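Local coordinates for separin (Saccharomyces cerevisiae, PDB 5U1T), which cleaves the MCD1/SCC1 subunit of cohesin at the onset of anaphase as a caspase-like cysteine protease, releasing chromosomes for segregation, and is held inactive by securin until then, at residues Ile1469-Gly1473 with Gly1474-Val1478; Tyr1477-Ser1480 with Lys1481-Lys1484. All blocks are in the same frame, centred on the assembly; numbering follows the deposited sequence.

Contact 1: residues Ile1469-Gly1473 with Gly1474-Val1478; sequences IGHGG and GEQYV
Glu1475 curls its carboxylate back onto the N-H of the Gly1472-Gly1473 peptide, two and three residues earlier in the chain. CG stands beside the backbone N, anti to the carbonyl carbon, and the bend at chi2 (83°) swings the acid toward the glycines. There the backbone of Gly1473 gives its N-H to the carboxylate, N to Glu1475 OE2 2.6 Å, with an angle of 154° at the hydrogen; the N-H arrives from above the carboxylate plane. The same OE2 also hydrogen-bonds Thr1513 OG1, so one oxygen is gripped from the loop and from helix 1513-1519. With an alanine here, Gly1473 N would probably be left without its acceptor, Thr1513 OG1 without this carboxylate, and the glycine-rich loop freer to move. This loop follows strand 1465-1469, in the parallel part of the six-stranded mixed sheet, and carries the His-Gly pair His1471-Gly1472. In clan CD peptidases such a pair works with a cysteine after the next strand, consistent with the His1471 side chain standing about 4 Å from that of Cys1497, the probable nucleophile. Gly1472 is tied to Cys1497 by a backbone hydrogen bond as well, and its positive phi suits glycine. Gln1476 comes at His1471 from another direction: its NE2 sits at the edge of the imidazole, near the ring plane, 4.0 Å from His1471 CB. That NE2 is covalently linked in the model to a polar side chain of another protein's chain and has no hydrogen to give His1471 O, 3.2 Å away; the carbonyl is bonded to Tyr1468 OH. Around Glu1475 and Gln1476 the chain turns, Tyr1477 N bonding Gly1474 O at 3.0 Å, and Gln1476 CG lies above the centre of the Tyr1477 ring.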
ATOM      1  N   ILE A1469     -18.443   2.080 -46.597  1.00 69.54           N
ATOM      2  CA  ILE A1469     -17.353   1.522 -47.397  1.00 72.12           C
ATOM      3  C   ILE A1469     -15.999   2.183 -47.070  1.00 74.11           C
ATOM      4  O   ILE A1469     -15.794   3.367 -47.300  1.00 74.91           O
ATOM      5  CB  ILE A1469     -17.644   1.669 -48.910  1.00 72.07           C
ATOM      6  CG1 ILE A1469     -19.053   1.170 -49.240  1.00 67.95           C
ATOM      7  CG2 ILE A1469     -16.598   0.941 -49.737  1.00 65.37           C
ATOM      8  CD1 ILE A1469     -19.331   1.064 -50.700  1.00 71.73           C
ATOM      9  N   GLY A1470     -15.073   1.401 -46.539  1.00 73.00           N
ATOM     10  CA  GLY A1470     -13.766   1.899 -46.158  1.00 75.51           C
ATOM     11  C   GLY A1470     -13.214   0.886 -45.180  1.00 76.62           C
ATOM     12  O   GLY A1470     -13.851  -0.146 -44.981  1.00 78.87           O
ATOM     13  N   HIS A1471     -12.067   1.150 -44.561  1.00 74.83           N
ATOM     14  CA  HIS A1471     -11.472   0.144 -43.689  1.00 74.89           C
ATOM     15  C   HIS A1471     -12.307  -0.128 -42.456  1.00 76.57           C
ATOM     16  O   HIS A1471     -12.836   0.795 -41.840  1.00 71.69           O
ATOM     17  CB  HIS A1471     -10.074   0.538 -43.250  1.00 72.12           C
ATOM     18  CG  HIS A1471      -9.430  -0.466 -42.346  1.00 77.55           C
ATOM     19  ND1 HIS A1471      -9.560  -0.424 -40.971  1.00 81.22           N
ATOM     20  CD2 HIS A1471      -8.653  -1.543 -42.618  1.00 78.26           C
ATOM     21  CE1 HIS A1471      -8.885  -1.426 -40.437  1.00 78.46           C
ATOM     22  NE2 HIS A1471      -8.323  -2.117 -41.412  1.00 81.35           N
ATOM     23  N   GLY A1472     -12.416  -1.416 -42.121  1.00 71.46           N
ATOM     24  CA  GLY A1472     -13.063  -1.867 -40.906  1.00 64.03           C
ATOM     25  C   GLY A1472     -14.532  -1.525 -40.831  1.00 66.40           C
ATOM     26  O   GLY A1472     -15.256  -1.599 -41.819  1.00 70.45           O
ATOM     27  N   GLY A1473     -14.972  -1.153 -39.640  1.00 72.00           N
ATOM     28  CA  GLY A1473     -16.354  -0.787 -39.418  1.00 67.94           C
ATOM     29  C   GLY A1473     -16.492   0.585 -38.791  1.00 74.72           C
ATOM     30  O   GLY A1473     -17.501   0.885 -38.148  1.00 70.73           O
ATOM     31  N   GLY A1474     -15.468   1.416 -38.968  1.00 76.09           N
ATOM     32  CA  GLY A1474     -15.537   2.813 -38.573  1.00 80.00           C
ATOM     33  C   GLY A1474     -15.057   3.118 -37.165  1.00 78.65           C
ATOM     34  O   GLY A1474     -15.394   4.169 -36.607  1.00 75.05           O
ATOM     35  N   GLU A1475     -14.272   2.199 -36.600  1.00 81.94           N
ATOM     36  CA  GLU A1475     -13.702   2.342 -35.263  1.00 79.75           C
ATOM     37  C   GLU A1475     -12.856   3.607 -35.152  1.00 78.55           C
ATOM     38  O   GLU A1475     -12.771   4.235 -34.089  1.00 79.53           O
ATOM     39  CB  GLU A1475     -12.847   1.124 -34.914  1.00 74.00           C
ATOM     40  CG  GLU A1475     -13.444  -0.197 -35.331  1.00 79.73           C
ATOM     41  CD  GLU A1475     -13.177  -0.529 -36.793  1.00 80.68           C
ATOM     42  OE1 GLU A1475     -12.317   0.129 -37.425  1.00 81.67           O
ATOM     43  OE2 GLU A1475     -13.833  -1.450 -37.313  1.00 75.31           O
ATOM     44  N   GLN A1476     -12.223   3.965 -36.259  1.00 75.61           N
ATOM     45  CA  GLN A1476     -11.331   5.105 -36.304  1.00 75.98           C
ATOM     46  C   GLN A1476     -12.103   6.442 -36.254  1.00 78.89           C
ATOM     47  O   GLN A1476     -11.498   7.505 -36.122  1.00 78.91           O
ATOM     48  CB  GLN A1476     -10.448   5.023 -37.558  1.00 79.90           C
ATOM     49  CG  GLN A1476     -11.216   5.030 -38.888  1.00 86.74           C
ATOM     50  CD  GLN A1476     -11.620   3.644 -39.380  1.00 83.30           C
ATOM     51  OE1 GLN A1476     -12.291   2.890 -38.680  1.00 77.87           O
ATOM     52  NE2 GLN A1476     -11.209   3.310 -40.594  1.00 87.00           N
ATOM     53  N   TYR A1477     -13.432   6.379 -36.335  1.00 75.78           N
ATOM     54  CA  TYR A1477     -14.270   7.579 -36.298  1.00 75.31           C
ATOM     55  C   TYR A1477     -15.295   7.558 -35.160  1.00 76.23           C
ATOM     56  O   TYR A1477     -16.001   8.536 -34.955  1.00 82.96           O
ATOM     57  CB  TYR A1477     -15.011   7.773 -37.634  1.00 75.74           C
ATOM     58  CG  TYR A1477     -14.141   7.584 -38.853  1.00 79.73           C
ATOM     59  CD1 TYR A1477     -12.952   8.294 -39.005  1.00 80.14           C
ATOM     60  CD2 TYR A1477     -14.487   6.671 -39.831  1.00 77.11           C
ATOM     61  CE1 TYR A1477     -12.149   8.113 -40.112  1.00 79.07           C
ATOM     62  CE2 TYR A1477     -13.693   6.480 -40.936  1.00 79.24           C
ATOM     63  CZ  TYR A1477     -12.530   7.203 -41.076  1.00 80.86           C
ATOM     64  OH  TYR A1477     -11.741   7.003 -42.184  1.00 85.58           O
ATOM     65  N   VAL A1478     -15.399   6.455 -34.433  1.00 73.91           N
ATOM     66  CA  VAL A1478     -16.339   6.384 -33.318  1.00 73.92           C
ATOM     67  C   VAL A1478     -15.962   5.256 -32.381  1.00 76.21           C
ATOM     68  O   VAL A1478     -15.656   4.148 -32.817  1.00 76.90           O
ATOM     69  CB  VAL A1478     -17.780   6.191 -33.797  1.00 73.00           C
ATOM     70  CG1 VAL A1478     -17.895   4.969 -34.689  1.00 68.32           C
ATOM     71  CG2 VAL A1478     -18.736   6.115 -32.623  1.00 75.03           C
TER

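Contact 2: residues Tyr1477-Ser1480 with Lys1481-Lys1484; sequences YVRS and KEIK
The chain enters helix 1480-1483 with Arg1479 at the N-cap position: Glu1482 N reaches back to Arg1479 O in a weak bond of 3.4 Å, and Lys1484 N makes a sounder i to i+4 bond to Ser1480 O, 3.2 Å long and 156° at the hydrogen. Arg1479 and Glu1482 then run side by side, pointing the same way; the arginine chain, extended at chi2, bends at chi3 (-79°), which sets the guanidinium beside the glutamate. Glu1482 OE1 lies over one face of the guanidinium, 3.6 Å from Arg1479 NH1 and toward the rim, with the two planes 25° apart. No N-H points at it, so this salt bridge is a matter of charge alone; the stronger partner of Arg1479 is Glu1453, whose OE1 forms a salt bridge with NE. Val1478 and Ile1483 cross at about a right angle, CG1 of the valine 4.0 Å from CD1 of the isoleucine. Ser1480 OG is hydrogen-bonded to Arg810 NH2. The short helix and its lead-in pack against three others: Val1478 and Glu1482 rest on helix 1453-1461, Ile1483 on Tyr1517 and Thr1516 of helix 1513-1519, and Lys1481 and Lys1484 on Asn1088 of helix 1075-1088.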
ATOM      1  N   TYR A1477     -13.432   6.379 -36.335  1.00 75.78           N
ATOM      2  CA  TYR A1477     -14.270   7.579 -36.298  1.00 75.31           C
ATOM      3  C   TYR A1477     -15.295   7.558 -35.160  1.00 76.23           C
ATOM      4  O   TYR A1477     -16.001   8.536 -34.955  1.00 82.96           O
ATOM      5  CB  TYR A1477     -15.011   7.773 -37.634  1.00 75.74           C
ATOM      6  CG  TYR A1477     -14.141   7.584 -38.853  1.00 79.73           C
ATOM      7  CD1 TYR A1477     -12.952   8.294 -39.005  1.00 80.14           C
ATOM      8  CD2 TYR A1477     -14.487   6.671 -39.831  1.00 77.11           C
ATOM      9  CE1 TYR A1477     -12.149   8.113 -40.112  1.00 79.07           C
ATOM     10  CE2 TYR A1477     -13.693   6.480 -40.936  1.00 79.24           C
ATOM     11  CZ  TYR A1477     -12.530   7.203 -41.076  1.00 80.86           C
ATOM     12  OH  TYR A1477     -11.741   7.003 -42.184  1.00 85.58           O
ATOM     13  N   VAL A1478     -15.399   6.455 -34.433  1.00 73.91           N
ATOM     14  CA  VAL A1478     -16.339   6.384 -33.318  1.00 73.92           C
ATOM     15  C   VAL A1478     -15.962   5.256 -32.381  1.00 76.21           C
ATOM     16  O   VAL A1478     -15.656   4.148 -32.817  1.00 76.90           O
ATOM     17  CB  VAL A1478     -17.780   6.191 -33.797  1.00 73.00           C
ATOM     18  CG1 VAL A1478     -17.895   4.969 -34.689  1.00 68.32           C
ATOM     19  CG2 VAL A1478     -18.736   6.115 -32.623  1.00 75.03           C
ATOM     20  N   ARG A1479     -15.965   5.551 -31.088  1.00 78.76           N
ATOM     21  CA  ARG A1479     -15.462   4.620 -30.091  1.00 77.56           C
ATOM     22  C   ARG A1479     -16.412   3.462 -29.866  1.00 78.54           C
ATOM     23  O   ARG A1479     -17.628   3.612 -30.012  1.00 82.06           O
ATOM     24  CB  ARG A1479     -15.220   5.350 -28.777  1.00 84.22           C
ATOM     25  CG  ARG A1479     -14.139   6.405 -28.857  1.00 80.89           C
ATOM     26  CD  ARG A1479     -14.146   7.253 -27.621  1.00 85.67           C
ATOM     27  NE  ARG A1479     -15.209   8.252 -27.647  1.00 83.96           N
ATOM     28  CZ  ARG A1479     -15.639   8.896 -26.567  1.00 85.64           C
ATOM     29  NH1 ARG A1479     -16.605   9.805 -26.654  1.00 81.87           N
ATOM     30  NH2 ARG A1479     -15.096   8.614 -25.391  1.00 91.03           N
ATOM     31  N   SER A1480     -15.843   2.313 -29.507  1.00 80.84           N
ATOM     32  CA  SER A1480     -16.604   1.111 -29.180  1.00 75.58           C
ATOM     33  C   SER A1480     -17.688   1.439 -28.146  1.00 75.94           C
ATOM     34  O   SER A1480     -18.813   0.952 -28.225  1.00 77.76           O
ATOM     35  CB  SER A1480     -15.664   0.005 -28.651  1.00 76.19           C
ATOM     36  OG  SER A1480     -14.536  -0.228 -29.499  1.00 70.65           O
ATOM     37  N   LYS A1481     -17.331   2.307 -27.205  1.00 76.74           N
ATOM     38  CA  LYS A1481     -18.145   2.640 -26.034  1.00 79.65           C
ATOM     39  C   LYS A1481     -19.507   3.236 -26.329  1.00 78.58           C
ATOM     40  O   LYS A1481     -20.492   2.903 -25.670  1.00 75.22           O
ATOM     41  CB  LYS A1481     -17.375   3.626 -25.158  1.00 82.55           C
ATOM     42  CG  LYS A1481     -15.951   3.196 -24.903  1.00 86.90           C
ATOM     43  CD  LYS A1481     -15.850   2.386 -23.615  1.00 83.18           C
ATOM     44  CE  LYS A1481     -16.278   3.210 -22.395  1.00 82.18           C
ATOM     45  NZ  LYS A1481     -16.026   2.486 -21.111  1.00 90.24           N
ATOM     46  N   GLU A1482     -19.548   4.146 -27.295  1.00 77.02           N
ATOM     47  CA  GLU A1482     -20.763   4.882 -27.595  1.00 78.99           C
ATOM     48  C   GLU A1482     -21.728   4.078 -28.467  1.00 81.38           C
ATOM     49  O   GLU A1482     -22.951   4.202 -28.323  1.00 83.32           O
ATOM     50  CB  GLU A1482     -20.421   6.208 -28.277  1.00 85.40           C
ATOM     51  CG  GLU A1482     -20.857   7.444 -27.490  1.00 85.02           C
ATOM     52  CD  GLU A1482     -20.168   7.564 -26.136  1.00 83.13           C
ATOM     53  OE1 GLU A1482     -18.976   7.193 -26.004  1.00 82.55           O
ATOM     54  OE2 GLU A1482     -20.838   8.035 -25.194  1.00 88.71           O
ATOM     55  N   ILE A1483     -21.202   3.266 -29.382  1.00 75.28           N
ATOM     56  CA  ILE A1483     -22.077   2.377 -30.131  1.00 72.43           C
ATOM     57  C   ILE A1483     -22.797   1.491 -29.117  1.00 73.15           C
ATOM     58  O   ILE A1483     -24.021   1.315 -29.189  1.00 71.05           O
ATOM     59  CB  ILE A1483     -21.311   1.517 -31.147  1.00 67.87           C
ATOM     60  CG1 ILE A1483     -20.830   2.370 -32.313  1.00 65.42           C
ATOM     61  CG2 ILE A1483     -22.198   0.423 -31.669  1.00 66.03           C
ATOM     62  CD1 ILE A1483     -19.668   1.769 -33.029  1.00 58.80           C
ATOM     63  N   LYS A1484     -22.028   0.996 -28.141  1.00 67.37           N
ATOM     64  CA  LYS A1484     -22.526   0.074 -27.119  1.00 70.19           C
ATOM     65  C   LYS A1484     -23.554   0.700 -26.183  1.00 75.03           C
ATOM     66  O   LYS A1484     -24.310  -0.016 -25.518  1.00 73.00           O
ATOM     67  CB  LYS A1484     -21.364  -0.493 -26.294  1.00 69.97           C
ATOM     68  CG  LYS A1484     -20.516  -1.488 -27.067  1.00 73.26           C
ATOM     69  CD  LYS A1484     -19.434  -2.134 -26.221  1.00 70.28           C
ATOM     70  CE  LYS A1484     -18.478  -2.892 -27.112  1.00 68.99           C
ATOM     71  NZ  LYS A1484     -17.230  -3.266 -26.427  1.00 68.53           N
TER

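Contacts 1 and 2 are successive parts of one connection, leaving strand 1465-1469 and ending in helix 1480-1483; their centres lie 11 Å apart, and Tyr1477 and Val1478 belong to both. Contact 1 carries the probable catalytic surroundings, with Cys1497 beside it, whereas contact 2 lies away from the probable active site, where the loop passes into the helix. They share supports: helix 1513-1519 bonds to the glycine turn through Thr1513 and Tyr1517, and Tyr1517 also packs on Ile1483. Residues of both contacts, among them His1471, Glu1475, Arg1479 and Lys1481, are touched by the chain of another protein, consistent with a partner chain that lies along the probable active site and the start of the helix.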